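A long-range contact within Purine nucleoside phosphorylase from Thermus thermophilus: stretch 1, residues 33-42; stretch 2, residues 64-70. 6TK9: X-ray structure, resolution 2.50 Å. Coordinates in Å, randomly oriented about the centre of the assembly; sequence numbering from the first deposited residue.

Stretch 1 33-42: PLADEVEKVA
Stretch 2 (64-70) LVLGRLE

How do the two stretches pair? They run antiparallel, Glu39 opposite Arg68, Lys40 opposite Gly67 and Ala42 opposite Leu66, with CA-CA separations of 5.0, 4.6 and 5.2 Å. Glu39 N donates to Arg68 O (3.0 Å) and Arg68 N returns to Glu39 O (3.1 Å). A beta bulge then shifts the register by one: Val41, at phi/psi -111/-32, lets Val41 N (2.9 Å) and Ala42 N (3.2 Å) both reach Leu66 O, while Leu66 N donates to Ala42 O (3.1 Å).

Why is there a glycine opposite Lys40? Gly67 adopts phi/psi 171/-157 where its chain turns a corner, and its CA lies 3.2 Å from Glu39 O and 3.7 Å from Val38 CG1. A CB there would point toward stretch 1 and clash with both of those atoms.

What do the apolar rotamers achieve? Val38, chi1 t, places CG1 3.9 Å from Val65 CG1, itself on a t valine, and CG2 4.1 Å from Leu69 CD1. Leu34 and Leu69 share the t,p rotamer; their CA-to-CB bonds point sideways, yet their ends come nearer, bringing Leu34 CD1 to 4.0 Å from Leu69 CD2. At the bulge, Val41 in p sets its CG1 4.0 Å from Leu66 CB. Leu66, chi1 m and chi2 122°, puts CD1 4.0 Å from Ala42 CB on their shared face.

How do the long polar chains lie? Lys40 starts away from stretch 2 with chi angles -103°, 68°, 107° and -129°. This folded path brings Lys40 CD to 3.6 Å from Val65 CG1 and lets Lys40 NZ donate to Val38 O at 2.8 Å and, weakly, to Asp36 O at 3.2 Å. Glu39 is extended (t,t, chi3 -11°), its OE1 3.6 Å from Arg68 CB. Arg68 (t,t,m, chi4 -80°) and Glu39 lie on the same face as Ala42 and Leu66, but the end of Arg68 leads away.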

# COMPACT_ATOMS: atom_id res chain seq x y z
N PRO A 33 2.79 -4.50 39.85
CA PRO A 33 3.80 -4.47 40.92
C PRO A 33 4.55 -3.16 41.22
O PRO A 33 4.73 -2.83 42.37
CB PRO A 33 4.79 -5.54 40.43
CG PRO A 33 3.88 -6.58 39.82
CD PRO A 33 2.83 -5.76 39.09
N LEU A 34 4.92 -2.36 40.23
CA LEU A 34 5.47 -1.02 40.54
C LEU A 34 4.60 -0.33 41.62
O LEU A 34 5.14 0.46 42.41
CB LEU A 34 5.57 -0.20 39.24
CG LEU A 34 6.13 1.22 39.34
CD1 LEU A 34 7.45 1.28 40.11
CD2 LEU A 34 6.32 1.82 37.96
N ALA A 35 3.29 -0.61 41.72
CA ALA A 35 2.40 0.09 42.67
C ALA A 35 2.76 -0.27 44.12
O ALA A 35 2.52 0.54 45.02
CB ALA A 35 0.96 -0.26 42.38
N ASP A 36 3.31 -1.46 44.33
CA ASP A 36 3.74 -1.93 45.66
C ASP A 36 4.96 -1.14 46.15
O ASP A 36 5.19 -1.08 47.35
CB ASP A 36 4.00 -3.44 45.62
CG ASP A 36 2.72 -4.26 45.48
OD1 ASP A 36 1.62 -3.68 45.60
OD2 ASP A 36 2.85 -5.48 45.30
N GLU A 37 5.72 -0.52 45.25
CA GLU A 37 6.94 0.21 45.64
C GLU A 37 6.55 1.63 46.07
O GLU A 37 7.42 2.38 46.55
CB GLU A 37 7.96 0.13 44.51
CG GLU A 37 8.20 -1.30 44.03
CD GLU A 37 9.32 -1.52 43.03
OE1 GLU A 37 10.01 -0.53 42.70
OE2 GLU A 37 9.50 -2.69 42.58
N VAL A 38 5.27 2.00 45.97
CA VAL A 38 4.83 3.38 46.34
C VAL A 38 4.70 3.49 47.87
O VAL A 38 4.13 2.57 48.47
CB VAL A 38 3.52 3.79 45.64
CG1 VAL A 38 3.05 5.17 46.07
CG2 VAL A 38 3.66 3.74 44.13
N GLU A 39 5.23 4.57 48.44
CA GLU A 39 4.97 5.02 49.83
C GLU A 39 3.53 5.49 49.88
O GLU A 39 3.29 6.63 49.50
CB GLU A 39 5.92 6.15 50.26
CG GLU A 39 5.86 6.47 51.75
CD GLU A 39 6.51 7.80 52.11
OE1 GLU A 39 7.20 8.39 51.24
OE2 GLU A 39 6.31 8.25 53.24
N LYS A 40 2.63 4.59 50.30
CA LYS A 40 1.16 4.77 50.25
C LYS A 40 0.77 5.86 51.25
O LYS A 40 1.28 5.84 52.37
CB LYS A 40 0.48 3.43 50.56
CG LYS A 40 -0.10 2.67 49.37
CD LYS A 40 0.93 2.11 48.41
CE LYS A 40 1.10 0.61 48.46
NZ LYS A 40 2.54 0.24 48.59
N VAL A 41 -0.10 6.79 50.84
CA VAL A 41 -0.89 7.66 51.77
C VAL A 41 -2.37 7.24 51.68
O VAL A 41 -3.06 7.28 52.72
CB VAL A 41 -0.64 9.16 51.49
CG1 VAL A 41 -0.93 9.53 50.05
CG2 VAL A 41 -1.42 10.06 52.43
N ALA A 42 -2.84 6.78 50.52
CA ALA A 42 -4.18 6.18 50.32
C ALA A 42 -4.10 5.01 49.35
O ALA A 42 -3.22 5.02 48.47
CB ALA A 42 -5.15 7.21 49.80
N LEU A 64 -6.82 2.34 43.23
CA LEU A 64 -6.22 3.68 43.08
C LEU A 64 -5.24 3.89 44.24
O LEU A 64 -5.64 3.72 45.40
CB LEU A 64 -7.32 4.75 43.08
CG LEU A 64 -6.82 6.13 42.66
CD1 LEU A 64 -6.42 6.12 41.19
CD2 LEU A 64 -7.87 7.20 42.93
N VAL A 65 -3.99 4.26 43.94
CA VAL A 65 -2.92 4.47 44.95
C VAL A 65 -2.42 5.91 44.84
O VAL A 65 -1.95 6.28 43.75
CB VAL A 65 -1.77 3.47 44.74
CG1 VAL A 65 -0.56 3.83 45.58
CG2 VAL A 65 -2.21 2.04 45.02
N LEU A 66 -2.55 6.69 45.91
CA LEU A 66 -1.92 8.02 46.07
C LEU A 66 -0.71 7.86 46.99
O LEU A 66 -0.82 7.15 48.01
CB LEU A 66 -2.93 9.00 46.65
CG LEU A 66 -4.04 9.42 45.69
CD1 LEU A 66 -5.41 9.10 46.26
CD2 LEU A 66 -3.96 10.90 45.36
N GLY A 67 0.41 8.48 46.63
CA GLY A 67 1.66 8.38 47.41
C GLY A 67 2.88 8.98 46.74
O GLY A 67 2.76 9.89 45.90
N ARG A 68 4.04 8.49 47.17
CA ARG A 68 5.36 9.03 46.78
C ARG A 68 6.11 7.87 46.10
O ARG A 68 6.10 6.76 46.65
CB ARG A 68 6.05 9.60 48.02
CG ARG A 68 7.17 10.59 47.75
CD ARG A 68 7.50 11.41 48.98
NE ARG A 68 6.49 12.45 49.15
CZ ARG A 68 6.45 13.61 48.48
NH1 ARG A 68 5.47 14.48 48.70
NH2 ARG A 68 7.39 13.91 47.59
N LEU A 69 6.62 8.12 44.90
CA LEU A 69 7.44 7.16 44.13
C LEU A 69 8.57 8.00 43.52
O LEU A 69 8.25 9.11 43.10
CB LEU A 69 6.55 6.49 43.08
CG LEU A 69 7.19 5.40 42.24
CD1 LEU A 69 7.60 4.20 43.09
CD2 LEU A 69 6.24 4.96 41.13
N GLU A 70 9.82 7.54 43.63
CA GLU A 70 11.05 8.24 43.15
C GLU A 70 10.99 9.71 43.62
O GLU A 70 11.52 10.60 42.92
CB GLU A 70 11.19 8.03 41.64
CG GLU A 70 12.56 8.38 41.09
CD GLU A 70 13.70 7.41 41.36
OE1 GLU A 70 13.42 6.25 41.69
OE2 GLU A 70 14.89 7.82 41.22